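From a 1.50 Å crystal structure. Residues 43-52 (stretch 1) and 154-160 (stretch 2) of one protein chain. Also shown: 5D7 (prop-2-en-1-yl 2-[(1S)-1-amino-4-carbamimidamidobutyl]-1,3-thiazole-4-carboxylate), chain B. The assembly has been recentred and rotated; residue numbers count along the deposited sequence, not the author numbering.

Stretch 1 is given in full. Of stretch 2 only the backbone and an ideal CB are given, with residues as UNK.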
ATOM      1  N   ILE A  43       4.338   6.258  -8.535  1.00 12.43           N
ATOM      2  CA  ILE A  43       5.219   5.138  -8.868  1.00 11.30           C
ATOM      3  C   ILE A  43       4.621   3.795  -8.443  1.00 10.65           C
ATOM      4  O   ILE A  43       4.587   2.841  -9.229  1.00 10.29           O
ATOM      5  CB  ILE A  43       6.637   5.357  -8.327  1.00 11.72           C
ATOM      6  CG1 ILE A  43       7.255   6.538  -9.064  1.00 12.29           C
ATOM      7  CG2 ILE A  43       7.493   4.104  -8.484  1.00 11.37           C
ATOM      8  CD1 ILE A  43       8.467   7.110  -8.374  1.00 12.97           C
ATOM      9  N   SER A  44       4.106   3.728  -7.219  1.00  9.80           N
ATOM     10  CA  SER A  44       3.451   2.513  -6.758  1.00  9.88           C
ATOM     11  C   SER A  44       2.220   2.153  -7.581  1.00  9.53           C
ATOM     12  O   SER A  44       2.024   0.983  -7.903  1.00  9.61           O
ATOM     13  CB  SER A  44       3.089   2.629  -5.287  1.00  9.51           C
ATOM     14  OG  SER A  44       4.262   2.765  -4.511  1.00  9.97           O
ATOM     15  N   ILE A  45       1.410   3.159  -7.925  1.00  9.67           N
ATOM     16  CA  ILE A  45       0.208   2.929  -8.738  1.00  9.83           C
ATOM     17  C   ILE A  45       0.584   2.430 -10.138  1.00 10.28           C
ATOM     18  O   ILE A  45       0.050   1.424 -10.612  1.00 10.66           O
ATOM     19  CB  ILE A  45      -0.672   4.197  -8.845  1.00  9.85           C
ATOM     20  CG1 ILE A  45      -1.220   4.598  -7.464  1.00  9.61           C
ATOM     21  CG2 ILE A  45      -1.788   3.983  -9.867  1.00  9.90           C
ATOM     22  CD1 ILE A  45      -1.761   6.021  -7.399  1.00  9.60           C
ATOM     23  N   GLU A  46       1.523   3.115 -10.790  1.00 10.78           N
ATOM     24  CA  GLU A  46       1.913   2.693 -12.133  1.00 11.50           C
ATOM     25  C   GLU A  46       2.595   1.328 -12.133  1.00 11.24           C
ATOM     26  O   GLU A  46       2.558   0.608 -13.140  1.00 11.62           O
ATOM     27  CB  GLU A  46       2.780   3.751 -12.833  1.00 12.21           C
ATOM     28  CG  GLU A  46       2.071   5.080 -13.102  1.00 13.88           C
ATOM     29  CD  GLU A  46       0.832   4.972 -13.991  1.00 14.77           C
ATOM     30  OE1 GLU A  46       0.661   3.966 -14.702  1.00 15.50           O
ATOM     31  OE2 GLU A  46       0.009   5.912 -13.976  1.00 16.46           O
ATOM     32  N   THR A  47       3.191   0.954 -10.999  1.00 10.54           N
ATOM     33  CA  THR A  47       3.803  -0.359 -10.861  1.00 10.46           C
ATOM     34  C   THR A  47       2.706  -1.410 -10.914  1.00 10.50           C
ATOM     35  O   THR A  47       2.824  -2.362 -11.676  1.00 11.08           O
ATOM     36  CB  THR A  47       4.643  -0.476  -9.577  1.00 10.04           C
ATOM     37  OG1 THR A  47       5.748   0.428  -9.655  1.00 10.17           O
ATOM     38  CG2 THR A  47       5.196  -1.893  -9.387  1.00 10.39           C
ATOM     39  N   PHE A  48       1.620  -1.233 -10.156  1.00 10.49           N
ATOM     40  CA  PHE A  48       0.580  -2.258 -10.219  1.00 10.89           C
ATOM     41  C   PHE A  48      -0.174  -2.271 -11.548  1.00 11.05           C
ATOM     42  O   PHE A  48      -0.571  -3.332 -12.016  1.00 11.49           O
ATOM     43  CB  PHE A  48      -0.325  -2.339  -8.966  1.00 10.60           C
ATOM     44  CG  PHE A  48      -1.332  -1.216  -8.808  1.00 10.76           C
ATOM     45  CD1 PHE A  48      -2.389  -1.045  -9.705  1.00 10.86           C
ATOM     46  CD2 PHE A  48      -1.283  -0.402  -7.681  1.00 10.52           C
ATOM     47  CE1 PHE A  48      -3.337  -0.041  -9.501  1.00 10.37           C
ATOM     48  CE2 PHE A  48      -2.228   0.596  -7.469  1.00 10.61           C
ATOM     49  CZ  PHE A  48      -3.250   0.780  -8.386  1.00 10.56           C
ATOM     50  N   LEU A  49      -0.336  -1.100 -12.165  1.00 11.25           N
ATOM     51  CA  LEU A  49      -0.960  -1.036 -13.493  1.00 11.82           C
ATOM     52  C   LEU A  49      -0.104  -1.704 -14.556  1.00 12.37           C
ATOM     53  O   LEU A  49      -0.625  -2.423 -15.420  1.00 13.27           O
ATOM     54  CB  LEU A  49      -1.292   0.400 -13.869  1.00 11.31           C
ATOM     55  CG  LEU A  49      -2.374   1.045 -13.007  1.00 11.42           C
ATOM     56  CD1 LEU A  49      -2.492   2.515 -13.359  1.00 11.40           C
ATOM     57  CD2 LEU A  49      -3.714   0.338 -13.157  1.00 11.22           C
ATOM     58  N   SER A  50       1.205  -1.485 -14.493  1.00 12.74           N
ATOM     59  CA  SER A  50       2.103  -2.121 -15.448  1.00 13.45           C
ATOM     60  C   SER A  50       2.118  -3.630 -15.243  1.00 13.77           C
ATOM     61  O   SER A  50       2.096  -4.384 -16.215  1.00 13.67           O
ATOM     62  CB  SER A  50       3.512  -1.551 -15.338  1.00 13.96           C
ATOM     63  OG  SER A  50       4.385  -2.241 -16.223  1.00 14.81           O
ATOM     64  N   PHE A  51       2.135  -4.061 -13.981  1.00 13.43           N
ATOM     65  CA  PHE A  51       2.102  -5.479 -13.655  1.00 13.94           C
ATOM     66  C   PHE A  51       0.848  -6.131 -14.221  1.00 14.02           C
ATOM     67  O   PHE A  51       0.930  -7.180 -14.868  1.00 14.29           O
ATOM     68  CB  PHE A  51       2.173  -5.709 -12.136  1.00 14.60           C
ATOM     69  CG  PHE A  51       2.110  -7.160 -11.742  1.00 15.18           C
ATOM     70  CD1 PHE A  51       0.877  -7.784 -11.501  1.00 15.10           C
ATOM     71  CD2 PHE A  51       3.277  -7.913 -11.606  1.00 15.51           C
ATOM     72  CE1 PHE A  51       0.818  -9.128 -11.140  1.00 15.66           C
ATOM     73  CE2 PHE A  51       3.218  -9.261 -11.243  1.00 15.97           C
ATOM     74  CZ  PHE A  51       1.988  -9.863 -11.013  1.00 15.90           C
ATOM     75  N   TYR A  52      -0.300  -5.489 -13.998  1.00 14.47           N
ATOM     76  CA  TYR A  52      -1.585  -6.067 -14.381  1.00 14.63           C
ATOM     77  C   TYR A  52      -1.685  -6.272 -15.898  1.00 16.01           C
ATOM     78  O   TYR A  52      -2.051  -7.364 -16.364  1.00 16.31           O
ATOM     79  CB  TYR A  52      -2.771  -5.244 -13.825  1.00 14.31           C
ATOM     80  CG  TYR A  52      -4.060  -6.033 -13.853  1.00 14.03           C
ATOM     81  CD1 TYR A  52      -4.839  -6.085 -15.013  1.00 13.97           C
ATOM     82  CD2 TYR A  52      -4.476  -6.769 -12.743  1.00 13.68           C
ATOM     83  CE1 TYR A  52      -6.000  -6.839 -15.064  1.00 13.68           C
ATOM     84  CE2 TYR A  52      -5.646  -7.519 -12.783  1.00 13.59           C
ATOM     85  CZ  TYR A  52      -6.394  -7.555 -13.947  1.00 13.58           C
ATOM     86  OH  TYR A  52      -7.547  -8.308 -13.999  1.00 14.08           O
ATOM     87  N   UNK A 154      -5.944 -11.294 -10.778  1.00 11.23           N
ATOM     88  CA  UNK A 154      -5.880 -10.213  -9.800  1.00 10.52           C
ATOM     89  C   UNK A 154      -4.594 -10.199  -8.997  1.00 10.50           C
ATOM     90  O   UNK A 154      -3.836 -11.169  -8.976  1.00 10.63           O
ATOM     91  CB  UNK A 154      -7.069 -10.312  -8.843  1.00 10.52           C
ATOM     92  N   UNK A 155      -4.383  -9.091  -8.287  1.00 10.34           N
ATOM     93  CA  UNK A 155      -3.308  -9.031  -7.312  1.00 10.18           C
ATOM     94  C   UNK A 155      -3.631  -8.081  -6.173  1.00  9.59           C
ATOM     95  O   UNK A 155      -4.354  -7.098  -6.359  1.00  9.37           O
ATOM     96  CB  UNK A 155      -2.004  -8.607  -7.990  1.00 10.18           C
ATOM     97  N   UNK A 156      -3.101  -8.411  -4.998  1.00  8.93           N
ATOM     98  CA  UNK A 156      -2.940  -7.453  -3.899  1.00  8.59           C
ATOM     99  C   UNK A 156      -1.512  -6.941  -3.997  1.00  8.45           C
ATOM    100  O   UNK A 156      -0.583  -7.747  -4.058  1.00  8.51           O
ATOM    101  CB  UNK A 156      -3.225  -8.081  -2.533  1.00  8.59           C
ATOM    102  N   UNK A 157      -1.332  -5.622  -3.997  1.00  8.24           N
ATOM    103  CA  UNK A 157       0.002  -5.021  -3.951  1.00  8.00           C
ATOM    104  C   UNK A 157       0.144  -4.219  -2.662  1.00  8.06           C
ATOM    105  O   UNK A 157      -0.650  -3.319  -2.397  1.00  7.88           O
ATOM    106  CB  UNK A 157       0.248  -4.132  -5.172  1.00  8.00           C
ATOM    107  N   UNK A 158       1.160  -4.558  -1.872  1.00  8.08           N
ATOM    108  CA  UNK A 158       1.382  -3.989  -0.543  1.00  8.26           C
ATOM    109  C   UNK A 158       2.744  -3.317  -0.540  1.00  8.56           C
ATOM    110  O   UNK A 158       3.738  -3.938  -0.927  1.00  8.79           O
ATOM    111  CB  UNK A 158       1.293  -5.058   0.548  1.00  8.26           C
ATOM    112  N   UNK A 159       2.793  -2.047  -0.137  1.00  8.38           N
ATOM    113  CA  UNK A 159       4.053  -1.321  -0.005  1.00  8.57           C
ATOM    114  C   UNK A 159       4.065  -0.768   1.408  1.00  8.87           C
ATOM    115  O   UNK A 159       3.126  -0.124   1.813  1.00  8.80           O
ATOM    116  CB  UNK A 159       4.201  -0.216  -1.053  1.00  8.57           C
ATOM    117  N   UNK A 160       5.119  -1.037   2.167  1.00  9.15           N
ATOM    118  CA  UNK A 160       5.193  -0.526   3.526  1.00  9.56           C
ATOM    119  C   UNK A 160       6.616  -0.333   4.016  1.00  9.41           C
ATOM    120  O   UNK A 160       7.577  -0.769   3.374  1.00  9.24           O
ATOM    121  CB  UNK A 160       4.453  -1.471   4.474  1.00  9.56           C
TER
HETATM  122  O9  5D7 B 300       6.629   5.919   3.331  1.00 16.75           O
HETATM  123  C6  5D7 B 300       7.021   6.479   4.343  1.00 16.40           C
HETATM  124  O7  5D7 B 300       8.382   6.943   4.457  1.00 18.14           O
HETATM  125  C8  5D7 B 300       9.362   6.657   3.455  1.00 20.46           C
HETATM  126  C2  5D7 B 300       6.113   6.736   5.487  1.00 14.60           C
HETATM  127  N3  5D7 B 300       4.770   6.536   5.403  1.00 13.79           N
HETATM  128  C4  5D7 B 300       4.080   6.821   6.517  1.00 13.23           C
HETATM  129  S5  5D7 B 300       5.183   7.394   7.726  1.00 13.61           S
HETATM  130  C1  5D7 B 300       6.572   7.230   6.716  1.00 14.40           C
HETATM  131  CA  5D7 B 300       2.632   6.739   6.798  1.00 12.82           C
HETATM  132  N   5D7 B 300       1.952   6.476   5.537  1.00 13.74           N
HETATM  133  CB  5D7 B 300       2.306   5.649   7.830  1.00 12.17           C
HETATM  134  CG  5D7 B 300       3.049   4.320   7.659  1.00 11.60           C
HETATM  135  CD  5D7 B 300       2.177   3.190   8.186  1.00 11.40           C
HETATM  136  NE  5D7 B 300       2.936   1.946   8.152  1.00 11.25           N
HETATM  137  CZ  5D7 B 300       3.751   1.445   9.082  1.00 10.96           C
HETATM  138  NH2 5D7 B 300       4.334   0.345   8.878  1.00 11.00           N
HETATM  139  NH1 5D7 B 300       3.928   2.053  10.185  1.00 10.97           N
HETATM  140  C3  5D7 B 300      10.683   7.219   3.913  1.00 22.92           C
HETATM  141  C5  5D7 B 300      11.550   7.708   3.048  1.00 24.55           C

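Stretch 2 is a strand that runs nearly antiparallel to the helix of stretch 1, at 158°, with the two axes 9.8 Å apart at closest approach. No hydrogen bond links the two directly, so shape has to do most of the work, and alternate positions of the strand meet the helix.

Position 154, phi/psi -161/167, is fully extended, and its CA-to-CB bond points away from the helix. The ideal CB lies 5.0 Å from Tyr52 CE2, so many side chains would suit. The residue is Ser154; its CA, rather than its side chain, makes the contact, 4.0 Å from Tyr52 CE2 at the edge of that ring.

At 155 the bond points toward the helix, and the ideal CB is already 4.3 Å from Phe51 CE1. A compact side chain such as Ala, Ser, Cys or Val looks natural beside this ring. Cys155 is found, with chi1 in p. Its SG comes to 4.1 Å from Phe51 CD1 and 5.1 Å from the ring centroid, an oblique sulfur-aromatic approach.

Position 156 is out of reach of the helix, which therefore sets no preference beyond a strand-compatible residue; Ile156, branched at CB, fits that backbone.

Position 157 is where the CA atoms pair most closely, 6.9 Å from Phe48. The bond points toward the helix, with the ideal CB 4.2 Å from Phe48 CB. Beyond it lie the Ser44 and Thr47 turn and the hydroxyl of Thr47, so a large side chain could serve: Leu, Met or Phe would pack on Phe48 CB, while Tyr would add a hydroxyl at the far end of its ring, toward Thr47. Tyr157 is the answer, chi1 t. Its CD2 packs 3.9 Å from Phe48 CB, while its CE2 brings the ring edge to 3.5 Å from Ser44 O. The phenol OH lies 3.9 Å from Thr47 CG2 and joins the helix through water 1, whose O is 2.7 Å from Tyr157 OH and donates to Thr47 OG1 at 2.8 Å.

Position 158 has nothing of the helix within 5.5 Å of its ideal CB, so any strand-compatible side chain would do; Ile158 is found.

At 159 the bond points toward the helix, but the ideal CB is 4.6 Å from Ser44 OG, leaving room for Ala, Val or Thr. Val159 places CG2 4.0 Å from Ser44 OG.

Position 160 is out of the helix's reach, but the ligand's guanidinium lies beyond its CB, inviting an acid. Asp160 OD1 accepts from 5D7 NE and OD2 from 5D7 NH2, both at 2.9 Å.

Stretch 2, residues 154-160: SCIYIVD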
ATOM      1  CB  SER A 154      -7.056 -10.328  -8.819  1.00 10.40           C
ATOM      2  OG  SER A 154      -6.973 -11.566  -8.124  1.00 10.12           O
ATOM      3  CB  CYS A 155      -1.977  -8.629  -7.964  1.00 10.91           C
ATOM      4  SG  CYS A 155      -2.035  -7.012  -8.750  1.00 13.11           S
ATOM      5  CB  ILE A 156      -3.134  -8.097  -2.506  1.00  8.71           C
ATOM      6  CG1 ILE A 156      -4.457  -8.865  -2.442  1.00  8.89           C
ATOM      7  CG2 ILE A 156      -3.095  -7.023  -1.413  1.00  8.70           C
ATOM      8  CD1 ILE A 156      -4.721  -9.582  -1.134  1.00  9.21           C
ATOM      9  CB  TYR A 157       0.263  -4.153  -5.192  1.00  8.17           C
ATOM     10  CG  TYR A 157       1.648  -3.529  -5.267  1.00  8.14           C
ATOM     11  CD1 TYR A 157       2.783  -4.258  -4.911  1.00  8.28           C
ATOM     12  CD2 TYR A 157       1.824  -2.210  -5.717  1.00  8.27           C
ATOM     13  CE1 TYR A 157       4.058  -3.692  -4.990  1.00  8.29           C
ATOM     14  CE2 TYR A 157       3.090  -1.640  -5.805  1.00  8.28           C
ATOM     15  CZ  TYR A 157       4.203  -2.387  -5.425  1.00  8.28           C
ATOM     16  OH  TYR A 157       5.467  -1.836  -5.496  1.00  8.77           O
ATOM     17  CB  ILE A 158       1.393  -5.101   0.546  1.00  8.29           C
ATOM     18  CG1 ILE A 158       0.090  -5.914   0.528  1.00  8.41           C
ATOM     19  CG2 ILE A 158       1.625  -4.503   1.934  1.00  8.39           C
ATOM     20  CD1 ILE A 158       0.121  -7.174   1.377  1.00  8.58           C
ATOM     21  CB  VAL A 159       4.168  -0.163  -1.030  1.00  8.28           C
ATOM     22  CG1 VAL A 159       5.524   0.531  -0.926  1.00  8.14           C
ATOM     23  CG2 VAL A 159       3.963  -0.691  -2.440  1.00  8.39           C
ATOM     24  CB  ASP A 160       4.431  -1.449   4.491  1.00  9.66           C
ATOM     25  CG  ASP A 160       3.885  -0.709   5.724  1.00 10.00           C
ATOM     26  OD1 ASP A 160       3.790   0.547   5.706  1.00 10.31           O
ATOM     27  OD2 ASP A 160       3.520  -1.404   6.702  1.00 10.25           O
TER
HETATM   28  O   HOH W   1       6.692   0.016  -7.015  1.00 12.15           O
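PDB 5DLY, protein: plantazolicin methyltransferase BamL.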